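PDB 4FE9: outer membrane protein SusF from Bacteroides thetaiotaomicron, which binds starch at the bacterial cell surface through carbohydrate-binding modules, before the glycan is transported into the periplasm for degradation. Local coordinates for residues 100-106 with 224-228; 406-412 with 450-455; 149-154 with 196-200. Residue numbers count along the deposited sequence, not the author numbering.

Contact 1: residues 100-106 with 224-228; sequences QEAYKSR and FVSWT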
loop_
_atom_site.group_PDB
_atom_site.type_symbol
_atom_site.label_atom_id
_atom_site.label_comp_id
_atom_site.label_asym_id
_atom_site.label_seq_id
_atom_site.Cartn_x
_atom_site.Cartn_y
_atom_site.Cartn_z
ATOM N N GLN A 100 -0.767 -2.203 -21.640
ATOM C CA GLN A 100 0.075 -2.535 -20.487
ATOM C C GLN A 100 -0.041 -1.441 -19.417
ATOM O O GLN A 100 -0.256 -1.736 -18.283
ATOM C CB GLN A 100 1.529 -2.767 -20.942
ATOM C CG GLN A 100 1.697 -3.999 -21.888
ATOM C CD GLN A 100 3.161 -4.286 -22.240
ATOM O OE1 GLN A 100 4.025 -4.138 -21.416
ATOM N NE2 GLN A 100 3.402 -4.784 -23.450
ATOM N N GLU A 101 -0.167 -0.201 -19.852
ATOM C CA GLU A 101 -0.530 0.902 -18.942
ATOM C C GLU A 101 -1.887 0.748 -18.274
ATOM O O GLU A 101 -1.981 0.785 -17.051
ATOM C CB GLU A 101 -0.454 2.243 -19.654
ATOM C CG GLU A 101 0.939 2.583 -20.067
ATOM C CD GLU A 101 1.788 3.098 -18.889
ATOM O OE1 GLU A 101 1.243 3.243 -17.750
ATOM O OE2 GLU A 101 2.999 3.369 -19.112
ATOM N N ALA A 102 -2.921 0.483 -19.064
ATOM C CA ALA A 102 -4.247 0.261 -18.506
ATOM C C ALA A 102 -4.226 -0.739 -17.376
ATOM O O ALA A 102 -4.979 -0.593 -16.418
ATOM C CB ALA A 102 -5.211 -0.189 -19.576
ATOM N N TYR A 103 -3.493 -1.849 -17.563
ATOM C CA TYR A 103 -3.513 -2.925 -16.582
ATOM C C TYR A 103 -2.341 -2.856 -15.598
ATOM O O TYR A 103 -2.153 -3.758 -14.799
ATOM C CB TYR A 103 -3.569 -4.305 -17.269
ATOM C CG TYR A 103 -4.938 -4.635 -17.863
ATOM C CD1 TYR A 103 -5.925 -5.221 -17.081
ATOM C CD2 TYR A 103 -5.268 -4.243 -19.168
ATOM C CE1 TYR A 103 -7.215 -5.459 -17.587
ATOM C CE2 TYR A 103 -6.547 -4.514 -19.707
ATOM C CZ TYR A 103 -7.519 -5.106 -18.883
ATOM O OH TYR A 103 -8.772 -5.385 -19.371
ATOM N N LYS A 104 -1.514 -1.815 -15.732
ATOM C CA LYS A 104 -0.241 -1.689 -14.966
ATOM C C LYS A 104 0.554 -2.988 -14.943
ATOM O O LYS A 104 1.033 -3.406 -13.887
ATOM C CB LYS A 104 -0.524 -1.249 -13.525
ATOM C CG LYS A 104 -1.162 0.137 -13.410
ATOM C CD LYS A 104 -0.093 1.216 -13.381
ATOM C CE LYS A 104 -0.711 2.605 -13.326
ATOM N NZ LYS A 104 -0.854 3.148 -14.690
ATOM N N SER A 105 0.692 -3.635 -16.103
ATOM C CA SER A 105 1.274 -4.966 -16.136
ATOM C C SER A 105 1.791 -5.333 -17.512
ATOM O O SER A 105 1.095 -5.128 -18.540
ATOM C CB SER A 105 0.247 -5.973 -15.660
ATOM O OG SER A 105 0.664 -7.278 -15.892
ATOM N N ARG A 106 2.998 -5.900 -17.553
ATOM C CA ARG A 106 3.489 -6.505 -18.749
ATOM C C ARG A 106 3.191 -7.990 -18.828
ATOM O O ARG A 106 3.623 -8.651 -19.759
ATOM C CB ARG A 106 4.959 -6.247 -18.911
ATOM C CG ARG A 106 5.345 -4.774 -18.606
ATOM C CD ARG A 106 6.758 -4.485 -19.139
ATOM N NE ARG A 106 6.758 -4.463 -20.586
ATOM C CZ ARG A 106 7.834 -4.325 -21.350
ATOM N NH1 ARG A 106 9.024 -4.076 -20.807
ATOM N NH2 ARG A 106 7.717 -4.411 -22.681
ATOM N N PHE A 224 7.598 0.654 -15.587
ATOM C CA PHE A 224 7.755 -0.678 -16.130
ATOM C C PHE A 224 9.208 -1.072 -16.143
ATOM O O PHE A 224 10.083 -0.243 -16.398
ATOM C CB PHE A 224 7.186 -0.731 -17.565
ATOM C CG PHE A 224 5.675 -0.776 -17.614
ATOM C CD1 PHE A 224 4.991 -1.866 -17.116
ATOM C CD2 PHE A 224 4.942 0.342 -18.042
ATOM C CE1 PHE A 224 3.592 -1.868 -17.058
ATOM C CE2 PHE A 224 3.539 0.313 -18.077
ATOM C CZ PHE A 224 2.869 -0.808 -17.639
ATOM N N VAL A 225 9.459 -2.363 -16.041
ATOM C CA VAL A 225 10.788 -2.901 -16.291
ATOM C C VAL A 225 10.944 -3.298 -17.731
ATOM O O VAL A 225 10.117 -4.024 -18.258
ATOM C CB VAL A 225 11.027 -4.132 -15.404
ATOM C CG1 VAL A 225 12.398 -4.769 -15.716
ATOM C CG2 VAL A 225 10.916 -3.739 -13.953
ATOM N N SER A 226 12.110 -3.023 -18.293
ATOM C CA SER A 226 12.412 -3.401 -19.638
ATOM C C SER A 226 13.520 -4.467 -19.661
ATOM O O SER A 226 14.418 -4.458 -18.798
ATOM C CB SER A 226 12.883 -2.170 -20.413
ATOM O OG SER A 226 13.503 -2.562 -21.616
ATOM N N TRP A 227 13.445 -5.381 -20.623
ATOM C CA TRP A 227 14.464 -6.391 -20.793
ATOM C C TRP A 227 15.137 -6.272 -22.110
ATOM O O TRP A 227 15.811 -7.195 -22.554
ATOM C CB TRP A 227 13.884 -7.813 -20.632
ATOM C CG TRP A 227 12.669 -8.083 -21.492
ATOM C CD1 TRP A 227 12.656 -8.553 -22.780
ATOM C CD2 TRP A 227 11.316 -7.988 -21.086
ATOM N NE1 TRP A 227 11.361 -8.736 -23.199
ATOM C CE2 TRP A 227 10.520 -8.424 -22.168
ATOM C CE3 TRP A 227 10.680 -7.521 -19.923
ATOM C CZ2 TRP A 227 9.151 -8.430 -22.116
ATOM C CZ3 TRP A 227 9.340 -7.558 -19.868
ATOM C CH2 TRP A 227 8.569 -7.937 -21.000
ATOM N N THR A 228 14.919 -5.152 -22.787
ATOM C CA THR A 228 15.486 -4.972 -24.111
ATOM C C THR A 228 16.315 -3.699 -24.224
ATOM O O THR A 228 15.778 -2.610 -24.205
ATOM C CB THR A 228 14.394 -4.964 -25.215
ATOM O OG1 THR A 228 13.436 -6.013 -24.963
ATOM C CG2 THR A 228 15.055 -5.207 -26.591
HETATM O O HOH W 1 11.385 -4.690 -22.879
#
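Phe224, at the end of strand 222-224, pushes its side chain against the C-terminal end of helix 92-102. Gln100 O lies 3.3 Å from Phe224 CZ and Glu101 OE2 3.3 Å from Phe224 CE2, both near the plane of the ring, so the oxygens face its polarised C-H edge. Ser105 N, 3.5 Å from Phe224 CE1, sits at the same edge; it is already bonded to Gln100 O (3.0 Å) in the Schellman motif that ends the helix, where Lys104 takes a positive phi. Arg106 CG closes on Phe224 CD1 at 3.3 Å, and Arg251 makes a cation-pi contact with the same ring.

Val225 offers its carbonyl: Arg106 NH1 donates to Val225 O at 2.8 Å, while Arg106 NE is held by Gln100 OE1 at 2.9 Å, which fixes the direction of the guanidinium; Gln100 NE2 is itself hydrogen-bonded to Asp96 OD1. At Ser226 the chain runs along the guanidinium edge, with Ser226 CA 3.6 Å from Arg106 NH1, and Ser226 OG accepts from Thr228 N at 3.2 Å in an ST turn. Trp227, in the middle of that turn, carries the guanidinium flat on its ring, planes at 21° and centres 4.2 Å apart, an off-centre cation-pi stack. Water 1 accepts from Arg106 NH1 (3.2 Å) and Trp227 N (3.1 Å), and stands 3.2 Å from Thr228 OG1.

This is an interdomain contact: a helix end closed by a Schellman motif and one stacked arginine of the N-terminal Ig-like domain dock on a loop of the first starch-binding module, itself a β-sandwich.

Contact 2: residues 406-412 with 450-455; sequences FLKDGAV and VQGKTG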
loop_
_atom_site.group_PDB
_atom_site.type_symbol
_atom_site.label_atom_id
_atom_site.label_comp_id
_atom_site.label_asym_id
_atom_site.label_seq_id
_atom_site.Cartn_x
_atom_site.Cartn_y
_atom_site.Cartn_z
ATOM N N PHE A 406 -5.746 -13.954 39.414
ATOM C CA PHE A 406 -4.673 -14.948 39.150
ATOM C C PHE A 406 -5.067 -16.356 39.619
ATOM O O PHE A 406 -5.632 -16.518 40.691
ATOM C CB PHE A 406 -3.346 -14.525 39.792
ATOM C CG PHE A 406 -2.889 -13.145 39.404
ATOM C CD1 PHE A 406 -3.286 -12.570 38.211
ATOM C CD2 PHE A 406 -1.996 -12.452 40.200
ATOM C CE1 PHE A 406 -2.907 -11.268 37.895
ATOM C CE2 PHE A 406 -1.567 -11.192 39.854
ATOM C CZ PHE A 406 -2.012 -10.611 38.677
ATOM N N LEU A 407 -4.827 -17.350 38.768
ATOM C CA LEU A 407 -5.087 -18.746 39.096
ATOM C C LEU A 407 -3.947 -19.392 39.890
ATOM O O LEU A 407 -4.059 -20.548 40.323
ATOM C CB LEU A 407 -5.323 -19.551 37.825
ATOM C CG LEU A 407 -6.690 -19.421 37.141
ATOM C CD1 LEU A 407 -7.283 -18.028 37.356
ATOM C CD2 LEU A 407 -6.584 -19.758 35.632
ATOM N N LYS A 408 -2.806 -18.703 39.946
ATOM C CA LYS A 408 -1.569 -19.261 40.503
ATOM C C LYS A 408 -0.614 -18.134 40.821
ATOM O O LYS A 408 -0.737 -17.022 40.283
ATOM C CB LYS A 408 -0.907 -20.203 39.519
ATOM C CG LYS A 408 -1.419 -21.624 39.592
ATOM C CD LYS A 408 -0.964 -22.433 38.391
ATOM C CE LYS A 408 0.172 -21.727 37.652
ATOM N NZ LYS A 408 1.497 -22.233 38.072
ATOM N N ASP A 409 0.327 -18.398 41.715
ATOM C CA ASP A 409 1.479 -17.523 41.854
ATOM C C ASP A 409 2.330 -17.642 40.602
ATOM O O ASP A 409 2.371 -18.691 39.982
ATOM C CB ASP A 409 2.288 -17.894 43.103
ATOM C CG ASP A 409 1.399 -18.110 44.326
ATOM O OD1 ASP A 409 0.934 -17.097 44.919
ATOM O OD2 ASP A 409 1.043 -19.286 44.588
ATOM N N GLY A 410 2.913 -16.532 40.176
ATOM C CA GLY A 410 3.813 -16.547 39.029
ATOM C C GLY A 410 4.134 -15.152 38.555
ATOM O O GLY A 410 3.695 -14.154 39.160
ATOM N N ALA A 411 4.978 -15.069 37.525
ATOM C CA ALA A 411 5.302 -13.781 36.904
ATOM C C ALA A 411 4.106 -13.301 36.084
ATOM O O ALA A 411 3.486 -14.082 35.387
ATOM C CB ALA A 411 6.529 -13.916 36.023
ATOM N N VAL A 412 3.715 -12.058 36.306
ATOM C CA VAL A 412 2.661 -11.415 35.537
ATOM C C VAL A 412 3.200 -10.951 34.169
ATOM O O VAL A 412 4.243 -10.332 34.095
ATOM C CB VAL A 412 2.115 -10.201 36.279
ATOM C CG1 VAL A 412 0.998 -9.513 35.449
ATOM C CG2 VAL A 412 1.592 -10.610 37.670
ATOM N N VAL A 450 7.726 -9.308 37.396
ATOM C CA VAL A 450 6.870 -8.790 38.495
ATOM C C VAL A 450 5.920 -9.889 38.954
ATOM O O VAL A 450 5.287 -10.532 38.120
ATOM C CB VAL A 450 6.059 -7.587 38.039
ATOM C CG1 VAL A 450 5.015 -7.198 39.106
ATOM C CG2 VAL A 450 6.976 -6.429 37.742
ATOM N N GLN A 451 6.048 -10.287 40.227
ATOM C CA GLN A 451 5.325 -11.467 40.766
ATOM C C GLN A 451 3.901 -11.083 41.181
ATOM O O GLN A 451 3.665 -9.991 41.696
ATOM C CB GLN A 451 6.058 -12.075 41.981
ATOM C CG GLN A 451 7.473 -12.511 41.711
ATOM C CD GLN A 451 7.570 -13.545 40.602
ATOM O OE1 GLN A 451 6.793 -14.494 40.562
ATOM N NE2 GLN A 451 8.591 -13.418 39.757
ATOM N N GLY A 452 2.963 -11.982 40.940
ATOM C CA GLY A 452 1.645 -11.891 41.554
ATOM C C GLY A 452 1.304 -13.167 42.277
ATOM O O GLY A 452 1.914 -14.206 42.023
ATOM N N LYS A 453 0.274 -13.113 43.126
ATOM C CA LYS A 453 -0.199 -14.316 43.867
ATOM C C LYS A 453 -1.627 -14.682 43.505
ATOM O O LYS A 453 -2.444 -13.810 43.209
ATOM C CB LYS A 453 -0.092 -14.106 45.388
ATOM C CG LYS A 453 1.261 -13.576 45.862
ATOM C CD LYS A 453 1.140 -12.139 46.345
ATOM C CE LYS A 453 0.963 -12.076 47.861
ATOM N NZ LYS A 453 2.280 -12.029 48.561
ATOM N N THR A 454 -1.950 -15.959 43.648
ATOM C CA THR A 454 -3.302 -16.449 43.385
ATOM C C THR A 454 -4.377 -15.479 43.842
ATOM O O THR A 454 -4.234 -14.802 44.870
ATOM C CB THR A 454 -3.540 -17.800 44.036
ATOM O OG1 THR A 454 -2.334 -18.557 43.989
ATOM C CG2 THR A 454 -4.653 -18.574 43.300
ATOM N N GLY A 455 -5.398 -15.325 43.002
ATOM C CA GLY A 455 -6.584 -14.549 43.350
ATOM C C GLY A 455 -6.362 -13.057 43.351
ATOM O O GLY A 455 -7.290 -12.298 43.548
HETATM O O HOH W 2 6.766 -10.385 34.937
#
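The two segments run antiparallel. Gly410 and Gly452 form a hydrogen-bonded pair, Gly410 N to Gly452 O at 3.1 Å and Gly452 N to Gly410 O at 2.9 Å; Ala411 and Gln451 follow as a non-hydrogen-bonded pair, and Val412 N reaches Val450 O at 2.8 Å. The return bond between Val412 and Val450 is replaced by water 2, which donates to Val412 O (2.7 Å) and accepts from Val450 N (2.9 Å). Beyond the regular strands, Gly455 N donates to Phe406 O at a short 2.6 Å.

In the third carbohydrate-binding module, strand 451-452 thus lies along strand 410-415, which also pairs with 371-374 and 430-434.

The Phe406 ring packs against Gly452, CE2 to Gly452 CA 3.7 Å; a β-carbon on Gly452 would collide with that ring. Val412 CG2 sits 3.8 Å from Gly452 N, and both Phe406 and Val412 continue inward onto Val458. Asp409 OD1 takes a weak hydrogen bond from Thr454 N, 3.4 Å, and Thr454 CG2 rests 3.5 Å from Phe406 O.

Contact 3: residues 149-154 with 196-200; sequences DPDGYY and PASAI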
loop_
_atom_site.group_PDB
_atom_site.type_symbol
_atom_site.label_atom_id
_atom_site.label_comp_id
_atom_site.label_asym_id
_atom_site.label_seq_id
_atom_site.Cartn_x
_atom_site.Cartn_y
_atom_site.Cartn_z
ATOM N N ASP A 149 14.072 -16.201 -12.754
ATOM C CA ASP A 149 15.383 -16.828 -12.487
ATOM C C ASP A 149 15.281 -17.633 -11.184
ATOM O O ASP A 149 14.826 -17.107 -10.187
ATOM C CB ASP A 149 16.479 -15.762 -12.380
ATOM C CG ASP A 149 17.883 -16.358 -12.435
ATOM O OD1 ASP A 149 18.621 -16.064 -13.400
ATOM O OD2 ASP A 149 18.206 -17.205 -11.574
ATOM N N PRO A 150 15.587 -18.961 -11.239
ATOM C CA PRO A 150 15.418 -19.824 -10.028
ATOM C C PRO A 150 16.319 -19.379 -8.852
ATOM O O PRO A 150 15.943 -19.537 -7.687
ATOM C CB PRO A 150 15.838 -21.230 -10.518
ATOM C CG PRO A 150 16.540 -21.028 -11.847
ATOM C CD PRO A 150 15.956 -19.748 -12.439
ATOM N N ASP A 151 17.399 -18.681 -9.159
ATOM C CA ASP A 151 18.304 -18.206 -8.132
ATOM C C ASP A 151 18.100 -16.723 -7.791
ATOM O O ASP A 151 18.905 -16.139 -7.097
ATOM C CB ASP A 151 19.742 -18.459 -8.554
ATOM C CG ASP A 151 20.039 -19.940 -8.725
ATOM O OD1 ASP A 151 19.920 -20.669 -7.726
ATOM O OD2 ASP A 151 20.217 -20.394 -9.887
ATOM N N GLY A 152 17.026 -16.123 -8.278
ATOM C CA GLY A 152 16.626 -14.791 -7.788
ATOM C C GLY A 152 17.251 -13.634 -8.565
ATOM O O GLY A 152 17.700 -13.802 -9.692
ATOM N N TYR A 153 17.264 -12.452 -7.950
ATOM C CA TYR A 153 17.645 -11.215 -8.632
ATOM C C TYR A 153 18.600 -10.391 -7.769
ATOM O O TYR A 153 18.477 -10.381 -6.558
ATOM C CB TYR A 153 16.392 -10.379 -8.932
ATOM C CG TYR A 153 15.487 -11.046 -9.921
ATOM C CD1 TYR A 153 15.752 -10.946 -11.275
ATOM C CD2 TYR A 153 14.556 -12.015 -9.500
ATOM C CE1 TYR A 153 15.065 -11.763 -12.222
ATOM C CE2 TYR A 153 13.853 -12.809 -10.443
ATOM C CZ TYR A 153 14.079 -12.630 -11.788
ATOM O OH TYR A 153 13.435 -13.430 -12.718
ATOM N N TYR A 154 19.468 -9.627 -8.425
ATOM C CA TYR A 154 20.429 -8.783 -7.732
ATOM C C TYR A 154 20.295 -7.307 -8.195
ATOM O O TYR A 154 19.951 -7.050 -9.365
ATOM C CB TYR A 154 21.827 -9.289 -8.023
ATOM C CG TYR A 154 22.136 -10.572 -7.331
ATOM C CD1 TYR A 154 21.639 -11.781 -7.814
ATOM C CD2 TYR A 154 22.908 -10.593 -6.168
ATOM C CE1 TYR A 154 21.921 -12.985 -7.166
ATOM C CE2 TYR A 154 23.226 -11.790 -5.537
ATOM C CZ TYR A 154 22.711 -12.979 -6.022
ATOM O OH TYR A 154 22.969 -14.160 -5.361
ATOM N N PRO A 196 19.100 -10.740 -13.216
ATOM C CA PRO A 196 18.878 -12.115 -12.804
ATOM C C PRO A 196 20.189 -12.759 -12.342
ATOM O O PRO A 196 21.250 -12.467 -12.889
ATOM C CB PRO A 196 18.362 -12.799 -14.088
ATOM C CG PRO A 196 18.824 -11.960 -15.183
ATOM C CD PRO A 196 18.919 -10.552 -14.665
ATOM N N ALA A 197 20.100 -13.650 -11.368
ATOM C CA ALA A 197 21.290 -14.356 -10.837
ATOM C C ALA A 197 22.163 -14.983 -11.928
ATOM O O ALA A 197 23.391 -14.985 -11.820
ATOM C CB ALA A 197 20.872 -15.411 -9.806
ATOM N N SER A 198 21.542 -15.444 -13.014
ATOM C CA SER A 198 22.303 -16.122 -14.067
ATOM C C SER A 198 23.161 -15.142 -14.908
ATOM O O SER A 198 24.044 -15.568 -15.660
ATOM C CB SER A 198 21.369 -16.917 -14.985
ATOM O OG SER A 198 20.323 -16.077 -15.491
ATOM N N ALA A 199 22.912 -13.838 -14.759
ATOM C CA ALA A 199 23.727 -12.813 -15.459
ATOM C C ALA A 199 25.084 -12.549 -14.766
ATOM O O ALA A 199 25.918 -11.772 -15.268
ATOM C CB ALA A 199 22.946 -11.517 -15.583
ATOM N N ILE A 200 25.243 -13.077 -13.565
ATOM C CA ILE A 200 26.354 -12.668 -12.695
ATOM C C ILE A 200 27.214 -13.868 -12.352
ATOM O O ILE A 200 26.729 -14.832 -11.768
ATOM C CB ILE A 200 25.824 -12.035 -11.401
ATOM C CG1 ILE A 200 25.074 -10.735 -11.727
ATOM C CG2 ILE A 200 26.999 -11.724 -10.403
ATOM C CD1 ILE A 200 24.636 -10.016 -10.516
#
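One carboxylate oxygen, Asp149 OD1, accepts twice from Ser198: from its backbone N at 3.0 Å and from its OG at 2.7 Å. The other oxygen turns back on its own segment, Asp149 OD2 taking Asp151 N at 2.9 Å in an Asx turn within the type I turn Asp149 to Gly152. A single side chain therefore ties that turn to the 3-10 segment 197-199. Gly152 leaves the turn with phi 90° and psi -161°, where a side chain would jam against the preceding carbonyl, and its own O accepts from Ala197 N at 2.9 Å.

That bond lies beside the antiparallel, non-hydrogen-bonded pair Tyr153 and Pro196, by which strands 153-157 and 191-196 neighbour each other in the β-sandwich of the first starch-binding module.

Tyr153 sets CE1 3.9 Å from Pro196 CB, and its ring also meets Tyr180 and Phe245 edge-to-face; Tyr153 OH accepts from Asp149 N at 2.8 Å. Tyr154 presents its ring edge to Ala197, CE1 to CB 3.7 Å, while Tyr154 CB touches Ile200 CD1 at 3.8 Å.

In the fold
Contact 3 and one half of contact 1, segment 224-228, lie in the first starch-binding module. Segment 224-228 follows strand 222-224, at one end of the eight-stranded antiparallel sheet that also holds strands 153-157 and 191-196 of contact 3. Contact 3 is nested along the chain inside the loop closed by contact 1; their centres lie about 20 Å apart, nearest atoms about 8 Å. Contact 1 reaches across to helix 92-102 of the preceding domain, whereas contact 3 stays inside its module. Contact 2 comes later, in the third module and another sheet, its centre about 60 Å from contact 1 and 55 Å from contact 3, as expected of starch-binding domains strung out along an elongated chain.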